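Local coordinates for protein probable translation factor yciO (Escherichia coli, PDB 1KK9) that is of unknown molecular function but belongs to the SUA5/YrdC-like family, whose members are thought to bind double-stranded RNA, at residues A[57-62]-A[121-126]; A[113-118]-A[131-136]. All blocks are in the same frame, centred on the assembly; numbering follows the deposited sequence.

Interaction 1 (A[57-62]-A[121-126]); sequences CKIEDK and EVPRRL
Ile59 and Pro123 make the apolar centre of this contact. The CG2 methyl of Ile59 presses on the proline ring 3.4 Å from Pro123 CD, closer than two carbons normally pack, and the two side chains meet roughly perpendicular. Leu126 backs them, its CD1 4.0 Å from Ile59 CG2. The polar contacts belong to Arg125. Its chain runs extended from CG to NE and delivers NH2 to the turn formed by residues 58-61, where NH2 gives Ile59 O a weak hydrogen bond of 2.9 Å, bent to 122° at the hydrogen. Water 1, in the guanidinium plane, accepts from Arg125 NH2 and donates to Ile59 O and Asp61 O, so a water bridge reinforces the poor direct bond. One guanidinium face lies against the backbone of Lys62, with Lys62 CA 3.7 Å above its centre. A leucine in place of Arg125 would probably leave Ile59 O and water 1 without their guanidinium donor, and Lys62 CA without the flat group lying against it. The arrangement ties the connection between strands 112-117 and 133-137 to a type I beta turn, Lys58 to Asp61, that runs from strand 52-57 into the N-capped start of helix 62-72, where Asp61 OD1 accepts from Ala64 N.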
loop_
_atom_site.group_PDB
_atom_site.type_symbol
_atom_site.label_atom_id
_atom_site.label_comp_id
_atom_site.label_asym_id
_atom_site.label_seq_id
_atom_site.Cartn_x
_atom_site.Cartn_y
_atom_site.Cartn_z
ATOM N N CYS A 57 -6.859 2.932 -3.747
ATOM C CA CYS A 57 -8.251 3.328 -3.920
ATOM C C CYS A 57 -8.895 3.449 -2.543
ATOM O O CYS A 57 -8.289 3.090 -1.525
ATOM C CB CYS A 57 -9.018 2.299 -4.759
ATOM S SG CYS A 57 -9.368 0.719 -3.930
ATOM N N LYS A 58 -10.120 3.964 -2.519
ATOM C CA LYS A 58 -10.840 4.129 -1.269
ATOM C C LYS A 58 -11.172 2.733 -0.763
ATOM O O LYS A 58 -11.364 1.813 -1.554
ATOM C CB LYS A 58 -12.119 4.957 -1.484
ATOM C CG LYS A 58 -12.693 5.506 -0.180
ATOM C CD LYS A 58 -13.752 6.592 -0.369
ATOM C CE LYS A 58 -14.973 6.107 -1.131
ATOM N NZ LYS A 58 -14.640 5.935 -2.567
ATOM N N ILE A 59 -11.215 2.579 0.555
ATOM C CA ILE A 59 -11.496 1.293 1.175
ATOM C C ILE A 59 -12.830 0.655 0.815
ATOM O O ILE A 59 -12.881 -0.529 0.491
ATOM C CB ILE A 59 -11.426 1.391 2.709
ATOM C CG1 ILE A 59 -9.970 1.503 3.157
ATOM C CG2 ILE A 59 -12.067 0.153 3.337
ATOM C CD1 ILE A 59 -9.792 1.532 4.660
ATOM N N GLU A 60 -13.910 1.422 0.876
ATOM C CA GLU A 60 -15.224 0.858 0.576
ATOM C C GLU A 60 -15.662 0.844 -0.876
ATOM O O GLU A 60 -16.813 0.516 -1.164
ATOM C CB GLU A 60 -16.307 1.537 1.418
ATOM C CG GLU A 60 -16.056 2.993 1.706
ATOM C CD GLU A 60 -14.974 3.189 2.753
ATOM O OE1 GLU A 60 -15.056 2.513 3.809
ATOM O OE2 GLU A 60 -14.056 4.015 2.529
ATOM N N ASP A 61 -14.775 1.187 -1.805
ATOM C CA ASP A 61 -15.175 1.149 -3.206
ATOM C C ASP A 61 -14.909 -0.235 -3.813
ATOM O O ASP A 61 -13.764 -0.579 -4.140
ATOM C CB ASP A 61 -14.440 2.215 -4.013
ATOM C CG ASP A 61 -15.120 2.500 -5.335
ATOM O OD1 ASP A 61 -15.195 1.585 -6.189
ATOM O OD2 ASP A 61 -15.594 3.642 -5.516
ATOM N N LYS A 62 -15.971 -1.029 -3.962
ATOM C CA LYS A 62 -15.836 -2.375 -4.517
ATOM C C LYS A 62 -15.306 -2.376 -5.952
ATOM O O LYS A 62 -14.375 -3.116 -6.274
ATOM C CB LYS A 62 -17.177 -3.116 -4.459
ATOM C CG LYS A 62 -17.122 -4.508 -5.074
ATOM C CD LYS A 62 -18.434 -5.262 -4.900
ATOM C CE LYS A 62 -18.386 -6.617 -5.595
ATOM N NZ LYS A 62 -18.291 -6.476 -7.086
ATOM N N GLU A 121 -13.445 -2.935 11.323
ATOM C CA GLU A 121 -13.396 -1.712 10.531
ATOM C C GLU A 121 -13.019 -2.014 9.091
ATOM O O GLU A 121 -13.122 -1.153 8.222
ATOM C CB GLU A 121 -12.381 -0.730 11.120
ATOM C CG GLU A 121 -12.661 -0.347 12.559
ATOM C CD GLU A 121 -14.103 0.080 12.766
ATOM O OE1 GLU A 121 -14.560 1.000 12.044
ATOM O OE2 GLU A 121 -14.781 -0.508 13.647
ATOM N N VAL A 122 -12.603 -3.247 8.838
ATOM C CA VAL A 122 -12.194 -3.643 7.502
ATOM C C VAL A 122 -13.267 -4.402 6.730
ATOM O O VAL A 122 -13.757 -5.436 7.194
ATOM C CB VAL A 122 -10.934 -4.528 7.562
ATOM C CG1 VAL A 122 -10.551 -4.999 6.168
ATOM C CG2 VAL A 122 -9.789 -3.749 8.205
ATOM N N PRO A 123 -13.655 -3.895 5.545
ATOM C CA PRO A 123 -14.669 -4.575 4.740
ATOM C C PRO A 123 -14.284 -6.040 4.640
ATOM O O PRO A 123 -13.142 -6.376 4.308
ATOM C CB PRO A 123 -14.572 -3.858 3.402
ATOM C CG PRO A 123 -14.339 -2.443 3.834
ATOM C CD PRO A 123 -13.306 -2.591 4.948
ATOM N N ARG A 124 -15.241 -6.908 4.932
ATOM C CA ARG A 124 -15.005 -8.338 4.911
ATOM C C ARG A 124 -14.474 -8.843 3.583
ATOM O O ARG A 124 -13.715 -9.806 3.552
ATOM C CB ARG A 124 -16.296 -9.066 5.288
ATOM C CG ARG A 124 -17.018 -8.397 6.460
ATOM C CD ARG A 124 -18.155 -9.265 6.988
ATOM N NE ARG A 124 -18.946 -8.589 8.021
ATOM C CZ ARG A 124 -19.798 -9.216 8.831
ATOM N NH1 ARG A 124 -19.964 -10.534 8.727
ATOM N NH2 ARG A 124 -20.479 -8.532 9.747
ATOM N N ARG A 125 -14.851 -8.189 2.484
ATOM C CA ARG A 125 -14.390 -8.623 1.167
ATOM C C ARG A 125 -12.891 -8.393 0.967
ATOM O O ARG A 125 -12.287 -8.936 0.040
ATOM C CB ARG A 125 -15.175 -7.907 0.059
ATOM C CG ARG A 125 -15.091 -6.386 0.103
ATOM C CD ARG A 125 -15.932 -5.729 -0.997
ATOM N NE ARG A 125 -15.890 -4.272 -0.870
ATOM C CZ ARG A 125 -14.815 -3.537 -1.135
ATOM N NH1 ARG A 125 -13.704 -4.116 -1.558
ATOM N NH2 ARG A 125 -14.828 -2.227 -0.930
ATOM N N LEU A 126 -12.287 -7.599 1.839
ATOM C CA LEU A 126 -10.861 -7.307 1.716
ATOM C C LEU A 126 -9.995 -8.276 2.500
ATOM O O LEU A 126 -8.787 -8.376 2.266
ATOM C CB LEU A 126 -10.579 -5.880 2.185
ATOM C CG LEU A 126 -11.314 -4.791 1.407
ATOM C CD1 LEU A 126 -10.998 -3.435 2.014
ATOM C CD2 LEU A 126 -10.906 -4.845 -0.059
HETATM O O HOH W 1 -12.489 -1.500 -1.816
#

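Interaction 2 (A[113-118]-A[131-136]); sequences TFILKG and RKTIGM
Phe114 and Met136, the latter a selenomethionine, form a hydrogen-bonded antiparallel pair: Phe114 N reaches Met136 O at 2.8 Å, nearly straight at 169°, and Met136 N returns a bond to Phe114 O. Leu116 and Ile134 repeat the pattern, so four backbone bonds join segments whose axes approach to 4.4 Å at 152°. Between these pairs Ile115 faces Gly135 in a non-hydrogen-bonded pair. Its CA lies 4.4 Å from Gly135 CA, and Thr113 CG2 lies 4.1 Å from the same glycine carbon; a side chain at Gly135 would be directed into that methyl. On the face bearing Phe114, Leu116, Ile134 and Met136, Leu116 CD1 meets Met136 CG at 4.1 Å, one chain lying nearly square across the other.

Toward Gly118 and Arg131 this buried packing gives way to a more open, polar end, where Lys132 is exposed, Lys117, Gly118 and Arg131 are partly so, and two waters bind. Lys117 folds back at chi2 (-73°), which lets NZ donate a hydrogen bond of 2.6 Å to Arg131 O, in the carbonyl plane and on a lone pair; water 2 also accepts from this ammonium. Gly118 N bonds Lys132 O, and water 3 bridges that oxygen to Gly118 O. The Arg131 guanidinium turns to Asp201 for a salt bridge.

In the mixed sheet, strand 112-117 lies between 133-137 and 198-201, with backbone bonds from Thr113 and Ile115 continuing to the latter. Helix 98-105 packs on Phe114 and Leu116 through Met104, while helix 87-93 sets Leu90 against Leu116 and Met136.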
loop_
_atom_site.group_PDB
_atom_site.type_symbol
_atom_site.label_atom_id
_atom_site.label_comp_id
_atom_site.label_asym_id
_atom_site.label_seq_id
_atom_site.Cartn_x
_atom_site.Cartn_y
_atom_site.Cartn_z
ATOM N N THR A 113 5.601 -4.726 5.213
ATOM C CA THR A 113 4.184 -4.982 5.102
ATOM C C THR A 113 3.957 -6.057 6.162
ATOM O O THR A 113 4.595 -7.107 6.128
ATOM C CB THR A 113 3.788 -5.535 3.742
ATOM O OG1 THR A 113 4.116 -4.583 2.726
ATOM C CG2 THR A 113 2.299 -5.816 3.716
ATOM N N PHE A 114 3.070 -5.772 7.111
ATOM C CA PHE A 114 2.779 -6.695 8.199
ATOM C C PHE A 114 1.408 -7.333 8.055
ATOM O O PHE A 114 0.384 -6.649 8.029
ATOM C CB PHE A 114 2.850 -5.967 9.540
ATOM C CG PHE A 114 4.181 -5.323 9.812
ATOM C CD1 PHE A 114 5.331 -6.095 9.957
ATOM C CD2 PHE A 114 4.284 -3.941 9.931
ATOM C CE1 PHE A 114 6.568 -5.496 10.216
ATOM C CE2 PHE A 114 5.517 -3.329 10.191
ATOM C CZ PHE A 114 6.662 -4.112 10.333
ATOM N N ILE A 115 1.397 -8.654 7.973
ATOM C CA ILE A 115 0.158 -9.399 7.849
ATOM C C ILE A 115 -0.424 -9.649 9.238
ATOM O O ILE A 115 0.197 -10.292 10.087
ATOM C CB ILE A 115 0.409 -10.717 7.111
ATOM C CG1 ILE A 115 0.975 -10.393 5.719
ATOM C CG2 ILE A 115 -0.887 -11.525 7.011
ATOM C CD1 ILE A 115 1.430 -11.579 4.937
ATOM N N LEU A 116 -1.615 -9.104 9.455
ATOM C CA LEU A 116 -2.324 -9.216 10.720
ATOM C C LEU A 116 -3.792 -9.559 10.481
ATOM O O LEU A 116 -4.250 -9.577 9.345
ATOM C CB LEU A 116 -2.227 -7.886 11.468
ATOM C CG LEU A 116 -0.818 -7.447 11.882
ATOM C CD1 LEU A 116 -0.824 -6.005 12.351
ATOM C CD2 LEU A 116 -0.325 -8.362 12.984
ATOM N N LYS A 117 -4.523 -9.840 11.555
ATOM C CA LYS A 117 -5.946 -10.149 11.451
ATOM C C LYS A 117 -6.669 -8.814 11.373
ATOM O O LYS A 117 -6.411 -7.921 12.181
ATOM C CB LYS A 117 -6.429 -10.900 12.693
ATOM C CG LYS A 117 -5.828 -12.278 12.887
ATOM C CD LYS A 117 -6.383 -13.298 11.890
ATOM C CE LYS A 117 -5.872 -14.709 12.224
ATOM N NZ LYS A 117 -6.557 -15.787 11.433
ATOM N N GLY A 118 -7.582 -8.675 10.418
ATOM C CA GLY A 118 -8.293 -7.417 10.295
ATOM C C GLY A 118 -9.401 -7.263 11.313
ATOM O O GLY A 118 -10.027 -8.246 11.703
ATOM N N ARG A 131 -7.810 -17.051 6.632
ATOM C CA ARG A 131 -7.453 -16.487 7.930
ATOM C C ARG A 131 -8.013 -15.122 8.327
ATOM O O ARG A 131 -7.710 -14.630 9.416
ATOM C CB ARG A 131 -5.929 -16.475 8.025
ATOM C CG ARG A 131 -5.305 -17.755 7.453
ATOM C CD ARG A 131 -3.859 -17.536 7.013
ATOM N NE ARG A 131 -2.956 -17.381 8.151
ATOM C CZ ARG A 131 -1.807 -16.706 8.110
ATOM N NH1 ARG A 131 -1.412 -16.109 6.986
ATOM N NH2 ARG A 131 -1.050 -16.629 9.200
ATOM N N LYS A 132 -8.840 -14.521 7.475
ATOM C CA LYS A 132 -9.418 -13.209 7.762
ATOM C C LYS A 132 -8.299 -12.208 8.080
ATOM O O LYS A 132 -8.385 -11.423 9.028
ATOM C CB LYS A 132 -10.396 -13.311 8.935
ATOM C CG LYS A 132 -11.508 -14.354 8.735
ATOM C CD LYS A 132 -12.264 -14.130 7.417
ATOM C CE LYS A 132 -13.383 -15.165 7.211
ATOM N NZ LYS A 132 -14.473 -15.026 8.226
ATOM N N THR A 133 -7.250 -12.249 7.266
ATOM C CA THR A 133 -6.089 -11.376 7.430
ATOM C C THR A 133 -6.002 -10.279 6.375
ATOM O O THR A 133 -6.791 -10.228 5.424
ATOM C CB THR A 133 -4.789 -12.167 7.325
ATOM O OG1 THR A 133 -4.783 -12.865 6.076
ATOM C CG2 THR A 133 -4.660 -13.152 8.463
ATOM N N ILE A 134 -5.011 -9.410 6.545
ATOM C CA ILE A 134 -4.789 -8.324 5.608
ATOM C C ILE A 134 -3.447 -7.667 5.901
ATOM O O ILE A 134 -2.962 -7.677 7.039
ATOM C CB ILE A 134 -5.901 -7.278 5.697
ATOM C CG1 ILE A 134 -5.778 -6.285 4.533
ATOM C CG2 ILE A 134 -5.841 -6.566 7.028
ATOM C CD1 ILE A 134 -6.982 -5.449 4.327
ATOM N N GLY A 135 -2.836 -7.110 4.867
ATOM C CA GLY A 135 -1.549 -6.473 5.047
ATOM C C GLY A 135 -1.685 -5.035 5.506
ATOM O O GLY A 135 -2.494 -4.279 4.979
HETATM N N MSE A 136 -0.884 -4.669 6.496
HETATM C CA MSE A 136 -0.869 -3.317 7.034
HETATM C C MSE A 136 0.504 -2.774 6.647
HETATM O O MSE A 136 1.505 -3.478 6.775
HETATM C CB MSE A 136 -1.028 -3.356 8.548
HETATM C CG MSE A 136 -2.278 -4.094 8.992
HETATM SE SE MSE A 136 -3.887 -3.394 8.174
HETATM C CE MSE A 136 -3.901 -1.621 8.935
HETATM O O HOH W 2 -4.621 -17.842 11.144
HETATM O O HOH W 3 -10.028 -10.890 11.303
#

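Both interactions involve the chain that leaves strand 112-117 and returns as strand 133-137: interaction 2 pairs the two strands, and interaction 1 ties their intervening loop to the turn before helix 62-72. Their centres are 13 Å apart, and they touch where Ile134 CD1 packs 4.0 Å from Val122 CG1 and equally close to Leu126 O. Interaction 2 is mainly core, with eight of twelve touching residues buried and a regular ladder of backbone bonds. Interaction 1 is partly buried and smaller, 250 Å² against 522 Å²; there a side chain and a water supply the polar links. Helix 87-93 borders both, its Tyr93 touching Ile59, Val122 and Met136.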